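Local coordinates for protein membrane-bound protease PH1510 (Pyrococcus horikoshii, PDB 6M4B) that cleaves substrate proteins, among them a stomatin homolog, preferentially near hydrophobic or aromatic residues, as the N-terminal protease domain of a membrane-bound serine protease, at residues Asp37-Ile42 / Ser66-Ile71; Asn8-Ala13 / Thr201-Arg206. The protein carries 1 engineered substitution. All coordinates share one frame; numbering follows the deposited sequence.

Contact 1 (Asp37-Ile42 / Ser66-Ile71); sequences DNAEAI and SKIPVI
Ile42 and Val70 stand side by side and point the same way where two parallel strands of a beta-alpha-beta unit come together: strand 41-47 and strand 70-74, joined through helix 53-64, in the parallel sheet of a ClpP/crotonase-type domain. Their branches meet methyl to methyl, Ile42 CG2 lying 4.0 Å from Val70 CG2. Ile42 keeps CG1 anti to the backbone N (chi1 -177°), and it is CG2 that meets the neighbouring strand. Two straight backbone bonds pin the pairing, Ile42 N to Pro69 O and Ile71 N to Ile42 O, each 2.9 Å, so Ile42 is gripped at both its N-H and its carbonyl.

Ahead of the strands, Ile68 turns its side chain toward 37-42. Its CG1 sits in the crowded position between backbone N and carbonyl carbon (chi1 67°), and with CD1 carried on in an extended chain (chi2 175°) that methyl reaches Ala39 CB at 3.9 Å and comes within 4.1 Å of Ile42 CG2. The other branch leans on the backbone, Ile68 CG2 being 3.3 Å from Ala39 O. Tyr30 and Ala34 of helix 21-36 pack against Ile42 and Ile68, respectively. That helix closes in a Schellman motif with Asn38, at positive phi, as its C-prime residue, and the chain then passes through Ala39 and Glu40 into the strand.

Around Ala41 the contact uses different groups: its methyl meets Pro69 CB and the CD1 tip of Ile71, while Pro69 sets its ring carbons CG and CD against the carbonyl of Glu40. Within its own segment, Ser66 OG donates to a lone pair of Ile68 O in the carbonyl plane at 2.6 Å.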
ATOM      1  N   ASP A  37      15.957  11.881  15.117  1.00 64.51           N
ATOM      2  CA  ASP A  37      17.360  11.747  15.583  1.00 58.37           C
ATOM      3  C   ASP A  37      18.333  11.181  14.534  1.00 52.89           C
ATOM      4  O   ASP A  37      19.480  10.927  14.858  1.00 54.52           O
ATOM      5  CB  ASP A  37      17.452  10.951  16.895  1.00 58.53           C
ATOM      6  CG  ASP A  37      16.508  11.497  18.006  1.00 70.96           C
ATOM      7  OD1 ASP A  37      15.954  12.615  17.855  1.00 76.26           O
ATOM      8  OD2 ASP A  37      16.325  10.814  19.042  1.00 66.72           O
ATOM      9  N   ASN A  38      17.923  11.064  13.270  1.00 57.73           N
ATOM     10  CA  ASN A  38      18.771  10.464  12.203  1.00 60.36           C
ATOM     11  C   ASN A  38      19.372   9.114  12.599  1.00 52.63           C
ATOM     12  O   ASN A  38      20.553   8.822  12.281  1.00 47.25           O
ATOM     13  CB  ASN A  38      19.925  11.394  11.759  1.00 62.32           C
ATOM     14  CG  ASN A  38      19.438  12.726  11.249  1.00 78.38           C
ATOM     15  OD1 ASN A  38      19.685  13.770  11.858  1.00 82.28           O
ATOM     16  ND2 ASN A  38      18.709  12.701  10.144  1.00 88.28           N
ATOM     17  N   ALA A  39      18.566   8.288  13.249  1.00 46.57           N
ATOM     18  CA  ALA A  39      19.019   6.938  13.591  1.00 45.87           C
ATOM     19  C   ALA A  39      19.406   6.136  12.346  1.00 43.81           C
ATOM     20  O   ALA A  39      18.876   6.354  11.245  1.00 46.31           O
ATOM     21  CB  ALA A  39      17.965   6.200  14.379  1.00 46.68           C
ATOM     22  N   GLU A  40      20.332   5.212  12.553  1.00 40.56           N
ATOM     23  CA  GLU A  40      20.753   4.251  11.561  1.00 42.58           C
ATOM     24  C   GLU A  40      19.617   3.266  11.226  1.00 38.28           C
ATOM     25  O   GLU A  40      19.567   2.741  10.136  1.00 43.51           O
ATOM     26  CB  GLU A  40      21.976   3.497  12.103  1.00 42.61           C
ATOM     27  CG  GLU A  40      22.512   2.343  11.261  1.00 44.89           C
ATOM     28  CD  GLU A  40      23.019   2.775   9.925  1.00 48.30           C
ATOM     29  OE1 GLU A  40      23.183   1.915   9.033  1.00 51.88           O
ATOM     30  OE2 GLU A  40      23.218   3.990   9.741  1.00 47.66           O
ATOM     31  N   ALA A  41      18.781   2.974  12.216  1.00 40.93           N
ATOM     32  CA  ALA A  41      17.685   1.986  12.114  1.00 41.75           C
ATOM     33  C   ALA A  41      16.882   2.021  13.396  1.00 42.98           C
ATOM     34  O   ALA A  41      17.411   2.416  14.450  1.00 41.82           O
ATOM     35  CB  ALA A  41      18.201   0.557  11.874  1.00 36.12           C
ATOM     36  N   ILE A  42      15.628   1.574  13.311  1.00 38.29           N
ATOM     37  CA  ILE A  42      14.837   1.302  14.508  1.00 39.51           C
ATOM     38  C   ILE A  42      14.429  -0.165  14.480  1.00 40.46           C
ATOM     39  O   ILE A  42      13.980  -0.665  13.454  1.00 38.03           O
ATOM     40  CB  ILE A  42      13.629   2.244  14.642  1.00 40.93           C
ATOM     41  CG1 ILE A  42      12.884   1.955  15.960  1.00 40.53           C
ATOM     42  CG2 ILE A  42      12.695   2.176  13.451  1.00 43.51           C
ATOM     43  CD1 ILE A  42      11.743   2.905  16.200  1.00 43.66           C
ATOM     44  N   SER A  66       9.032   5.344   5.879  1.00 47.42           N
ATOM     45  CA  SER A  66      10.034   5.650   6.887  1.00 47.76           C
ATOM     46  C   SER A  66      11.299   6.157   6.249  1.00 43.18           C
ATOM     47  O   SER A  66      11.759   5.615   5.271  1.00 41.21           O
ATOM     48  CB  SER A  66      10.360   4.423   7.771  1.00 44.70           C
ATOM     49  OG  SER A  66      11.331   4.767   8.761  1.00 43.06           O
ATOM     50  N   LYS A  67      11.866   7.210   6.802  1.00 42.75           N
ATOM     51  CA  LYS A  67      13.138   7.718   6.283  1.00 45.55           C
ATOM     52  C   LYS A  67      14.315   6.940   6.813  1.00 41.48           C
ATOM     53  O   LYS A  67      15.414   7.179   6.371  1.00 46.08           O
ATOM     54  CB  LYS A  67      13.306   9.207   6.626  1.00 59.80           C
ATOM     55  CG  LYS A  67      12.285  10.069   5.889  1.00 67.95           C
ATOM     56  CD  LYS A  67      12.231  11.507   6.384  1.00 79.80           C
ATOM     57  CE  LYS A  67      11.113  12.269   5.668  1.00 87.14           C
ATOM     58  NZ  LYS A  67      10.744  13.522   6.369  1.00 82.92           N
ATOM     59  N   ILE A  68      14.094   6.036   7.776  1.00 44.30           N
ATOM     60  CA  ILE A  68      15.140   5.143   8.248  1.00 45.79           C
ATOM     61  C   ILE A  68      14.686   3.694   8.179  1.00 45.45           C
ATOM     62  O   ILE A  68      13.492   3.413   8.226  1.00 41.19           O
ATOM     63  CB  ILE A  68      15.567   5.473   9.690  1.00 50.53           C
ATOM     64  CG1 ILE A  68      14.448   5.186  10.663  1.00 46.78           C
ATOM     65  CG2 ILE A  68      16.008   6.943   9.781  1.00 50.74           C
ATOM     66  CD1 ILE A  68      14.863   5.371  12.095  1.00 54.51           C
ATOM     67  N   PRO A  69      15.643   2.768   8.077  1.00 42.78           N
ATOM     68  CA  PRO A  69      15.261   1.356   8.114  1.00 41.87           C
ATOM     69  C   PRO A  69      14.513   0.956   9.405  1.00 37.86           C
ATOM     70  O   PRO A  69      14.922   1.306  10.477  1.00 38.26           O
ATOM     71  CB  PRO A  69      16.615   0.635   8.014  1.00 42.28           C
ATOM     72  CG  PRO A  69      17.547   1.630   7.369  1.00 39.09           C
ATOM     73  CD  PRO A  69      17.096   2.963   7.823  1.00 38.36           C
ATOM     74  N   VAL A  70      13.402   0.251   9.244  1.00 36.96           N
ATOM     75  CA  VAL A  70      12.642  -0.419  10.290  1.00 35.43           C
ATOM     76  C   VAL A  70      12.854  -1.948  10.236  1.00 34.96           C
ATOM     77  O   VAL A  70      12.553  -2.623   9.216  1.00 45.37           O
ATOM     78  CB  VAL A  70      11.132  -0.162  10.133  1.00 36.68           C
ATOM     79  CG1 VAL A  70      10.356  -0.719  11.340  1.00 37.42           C
ATOM     80  CG2 VAL A  70      10.884   1.315   9.970  1.00 40.82           C
ATOM     81  N   ILE A  71      13.333  -2.500  11.327  1.00 32.94           N
ATOM     82  CA  ILE A  71      13.606  -3.921  11.456  1.00 37.36           C
ATOM     83  C   ILE A  71      12.506  -4.452  12.370  1.00 38.92           C
ATOM     84  O   ILE A  71      12.331  -3.956  13.477  1.00 40.31           O
ATOM     85  CB  ILE A  71      15.006  -4.175  12.026  1.00 35.63           C
ATOM     86  CG1 ILE A  71      16.045  -3.603  11.058  1.00 40.01           C
ATOM     87  CG2 ILE A  71      15.232  -5.667  12.216  1.00 37.70           C
ATOM     88  CD1 ILE A  71      17.461  -3.642  11.564  1.00 39.98           C
TER

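Contact 2 (Asn8-Ala13 / Thr201-Arg206); sequences NIVYVA and TNVEVR
Arg206 lays its long side chain against Ile9 and Tyr11, on one face of a parallel strand pair, 9-13 with 204-206. Ile9 CD1 lies over a face of the guanidinium, offset toward its rim and 3.3 Å from Arg206 NH2. Tyr11 runs alongside, its CE1 3.7 Å from Arg206 CB, with ring and guanidinium planes 68° apart. At the guanidinium edge and in its plane, Arg206 NH2 gives Tyr11 OH a weak hydrogen bond of 3.4 Å; the hydroxyl's short contact with Asp37 OD2 is doubtful as a bond. A phenylalanine in place of Tyr11 would keep the ring against the arginine but would probably leave Arg206 NH2 without its hydroxyl partner at that edge.

Val10 and Val203 form the tightest spot on the other face, where Val10 CG2 and Val203 CG2 are modelled 3.2 Å apart, a distance so short for two methyls that it is doubtful at this resolution; Val12 CG2 and Val205 CG1 meet at a normal 3.8 Å. Four backbone bonds run between the strands, from Glu204 N to Asn8 O through to Val12 N to Arg206 O.

The pairing slackens toward the exposed Asn202. Asn8 ND2 has Asn199 O as its main partner; Asn202 O, a weak bond, and a water are further acceptors that its two hydrogens must share. The same water accepts from Asn202 N at 2.7 Å. Strand 204-207 is the outermost strand of the sheet within this chain: Leu179 of helix 175-182 packs on Val203 and Val205, while strand 41-47 pairs with the other edge of strand 9-16.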
ATOM      1  N   ASN A   8      26.148   6.613  15.605  1.00 48.50           N
ATOM      2  CA  ASN A   8      25.438   5.630  14.845  1.00 41.76           C
ATOM      3  C   ASN A   8      24.521   5.074  15.905  1.00 40.66           C
ATOM      4  O   ASN A   8      24.933   4.310  16.773  1.00 45.96           O
ATOM      5  CB  ASN A   8      26.463   4.601  14.331  1.00 48.91           C
ATOM      6  CG  ASN A   8      25.958   3.774  13.133  1.00 52.21           C
ATOM      7  OD1 ASN A   8      24.942   4.068  12.543  1.00 59.21           O
ATOM      8  ND2 ASN A   8      26.676   2.714  12.802  1.00 52.63           N
ATOM      9  N   ILE A   9      23.267   5.498  15.865  1.00 43.11           N
ATOM     10  CA  ILE A   9      22.295   5.114  16.864  1.00 45.50           C
ATOM     11  C   ILE A   9      21.263   4.125  16.288  1.00 48.59           C
ATOM     12  O   ILE A   9      20.668   4.378  15.230  1.00 51.33           O
ATOM     13  CB  ILE A   9      21.573   6.367  17.392  1.00 49.00           C
ATOM     14  CG1 ILE A   9      22.574   7.210  18.193  1.00 58.46           C
ATOM     15  CG2 ILE A   9      20.402   5.986  18.277  1.00 45.85           C
ATOM     16  CD1 ILE A   9      22.159   8.649  18.419  1.00 62.70           C
ATOM     17  N   VAL A  10      21.010   3.052  17.027  1.00 41.71           N
ATOM     18  CA  VAL A  10      19.884   2.190  16.763  1.00 47.92           C
ATOM     19  C   VAL A  10      18.897   2.263  17.929  1.00 44.32           C
ATOM     20  O   VAL A  10      19.247   1.985  19.072  1.00 43.97           O
ATOM     21  CB  VAL A  10      20.314   0.732  16.505  1.00 46.12           C
ATOM     22  CG1 VAL A  10      19.099  -0.178  16.322  1.00 45.22           C
ATOM     23  CG2 VAL A  10      21.155   0.681  15.231  1.00 50.92           C
ATOM     24  N   TYR A  11      17.660   2.619  17.613  1.00 39.55           N
ATOM     25  CA  TYR A  11      16.592   2.580  18.611  1.00 42.39           C
ATOM     26  C   TYR A  11      15.949   1.211  18.630  1.00 44.59           C
ATOM     27  O   TYR A  11      15.980   0.485  17.633  1.00 46.56           O
ATOM     28  CB  TYR A  11      15.578   3.666  18.357  1.00 43.69           C
ATOM     29  CG  TYR A  11      16.106   5.048  18.733  1.00 51.78           C
ATOM     30  CD1 TYR A  11      16.120   5.465  20.067  1.00 55.00           C
ATOM     31  CD2 TYR A  11      16.589   5.921  17.769  1.00 53.40           C
ATOM     32  CE1 TYR A  11      16.572   6.716  20.416  1.00 58.11           C
ATOM     33  CE2 TYR A  11      17.046   7.184  18.107  1.00 65.16           C
ATOM     34  CZ  TYR A  11      17.035   7.576  19.429  1.00 61.84           C
ATOM     35  OH  TYR A  11      17.495   8.816  19.768  1.00 66.91           O
ATOM     36  N   VAL A  12      15.424   0.848  19.790  1.00 44.99           N
ATOM     37  CA  VAL A  12      14.711  -0.403  20.010  1.00 45.29           C
ATOM     38  C   VAL A  12      13.404  -0.028  20.723  1.00 51.37           C
ATOM     39  O   VAL A  12      13.455   0.680  21.720  1.00 51.26           O
ATOM     40  CB  VAL A  12      15.521  -1.392  20.866  1.00 41.29           C
ATOM     41  CG1 VAL A  12      14.761  -2.665  21.125  1.00 47.28           C
ATOM     42  CG2 VAL A  12      16.838  -1.752  20.185  1.00 47.74           C
ATOM     43  N   ALA A  13      12.259  -0.482  20.213  1.00 43.42           N
ATOM     44  CA  ALA A  13      11.010  -0.357  20.930  1.00 42.20           C
ATOM     45  C   ALA A  13      10.299  -1.681  20.958  1.00 44.40           C
ATOM     46  O   ALA A  13      10.663  -2.618  20.250  1.00 49.44           O
ATOM     47  CB  ALA A  13      10.151   0.704  20.305  1.00 42.22           C
ATOM     48  N   THR A 201      28.462  -2.005  12.759  1.00 34.63           N
ATOM     49  CA  THR A 201      29.728  -2.408  13.332  1.00 39.59           C
ATOM     50  C   THR A 201      29.939  -1.813  14.737  1.00 40.05           C
ATOM     51  O   THR A 201      30.226  -2.539  15.661  1.00 43.58           O
ATOM     52  CB  THR A 201      30.825  -2.008  12.372  1.00 41.64           C
ATOM     53  OG1 THR A 201      30.494  -2.564  11.087  1.00 36.58           O
ATOM     54  CG2 THR A 201      32.214  -2.512  12.886  1.00 43.06           C
ATOM     55  N   ASN A 202      29.720  -0.515  14.891  1.00 43.39           N
ATOM     56  CA  ASN A 202      29.773   0.147  16.203  1.00 42.72           C
ATOM     57  C   ASN A 202      28.608   1.047  16.339  1.00 38.20           C
ATOM     58  O   ASN A 202      28.512   2.064  15.634  1.00 40.68           O
ATOM     59  CB  ASN A 202      31.051   0.963  16.328  1.00 40.19           C
ATOM     60  CG  ASN A 202      32.252   0.075  16.426  1.00 42.09           C
ATOM     61  OD1 ASN A 202      33.048  -0.040  15.506  1.00 48.98           O
ATOM     62  ND2 ASN A 202      32.342  -0.628  17.530  1.00 41.82           N
ATOM     63  N   VAL A 203      27.698   0.683  17.220  1.00 40.54           N
ATOM     64  CA  VAL A 203      26.410   1.348  17.273  1.00 43.28           C
ATOM     65  C   VAL A 203      25.970   1.544  18.713  1.00 42.80           C
ATOM     66  O   VAL A 203      26.347   0.783  19.555  1.00 46.68           O
ATOM     67  CB  VAL A 203      25.416   0.563  16.438  1.00 47.55           C
ATOM     68  CG1 VAL A 203      25.334  -0.859  16.901  1.00 57.40           C
ATOM     69  CG2 VAL A 203      24.060   1.173  16.563  1.00 61.41           C
ATOM     70  N   GLU A 204      25.280   2.649  19.000  1.00 48.40           N
ATOM     71  CA  GLU A 204      24.741   2.899  20.334  1.00 49.77           C
ATOM     72  C   GLU A 204      23.304   2.489  20.363  1.00 46.83           C
ATOM     73  O   GLU A 204      22.482   3.111  19.735  1.00 48.18           O
ATOM     74  CB  GLU A 204      24.868   4.372  20.712  1.00 54.61           C
ATOM     75  CG  GLU A 204      26.327   4.790  20.883  1.00 67.70           C
ATOM     76  CD  GLU A 204      26.523   6.275  21.132  1.00 71.55           C
ATOM     77  OE1 GLU A 204      25.830   6.797  22.053  1.00 74.05           O
ATOM     78  OE2 GLU A 204      27.406   6.874  20.432  1.00 64.10           O
ATOM     79  N   VAL A 205      22.998   1.444  21.110  1.00 48.32           N
ATOM     80  CA  VAL A 205      21.629   0.980  21.238  1.00 49.45           C
ATOM     81  C   VAL A 205      20.914   1.865  22.256  1.00 52.41           C
ATOM     82  O   VAL A 205      21.419   2.043  23.326  1.00 63.07           O
ATOM     83  CB  VAL A 205      21.604  -0.464  21.709  1.00 48.47           C
ATOM     84  CG1 VAL A 205      20.161  -0.931  21.911  1.00 54.05           C
ATOM     85  CG2 VAL A 205      22.346  -1.350  20.701  1.00 49.30           C
ATOM     86  N   ARG A 206      19.769   2.441  21.908  1.00 53.04           N
ATOM     87  CA  ARG A 206      18.924   3.198  22.863  1.00 54.29           C
ATOM     88  C   ARG A 206      17.493   2.662  22.877  1.00 49.97           C
ATOM     89  O   ARG A 206      16.923   2.420  21.831  1.00 54.47           O
ATOM     90  CB  ARG A 206      18.895   4.672  22.505  1.00 52.15           C
ATOM     91  CG  ARG A 206      20.241   5.358  22.573  1.00 55.43           C
ATOM     92  CD  ARG A 206      20.081   6.809  22.167  1.00 69.72           C
ATOM     93  NE  ARG A 206      21.317   7.578  22.344  1.00 80.41           N
ATOM     94  CZ  ARG A 206      21.513   8.808  21.876  1.00 79.68           C
ATOM     95  NH1 ARG A 206      22.678   9.407  22.081  1.00 80.69           N
ATOM     96  NH2 ARG A 206      20.558   9.440  21.194  1.00 73.45           N
TER
HETATM   97  O   HOH W   1      29.561   1.295  12.831  1.00 46.18           O

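Contacts 1 and 2 are two seams of one parallel sheet, separated by the pairing of strand 41-47 with strand 9-16, their centres about 10 Å apart, with strands running 70-74, 41-47, 9-16, 204-207 across it. Along the chain contact 1 is nested inside the loop that contact 2 closes: 8-13 comes first, then 37-42 and 66-71, and 201-206 returns last. The segments 8-13 and 37-42 join the two seams directly, through a probable hydrogen bond from Glu40 N to Ile9 O, the methyl of Ala39 against that same carbonyl, and Glu40 CB against Asn8 OD1. The first and last strands of the domain thus pair on one side of it, away from the active-site and substrate-binding residues.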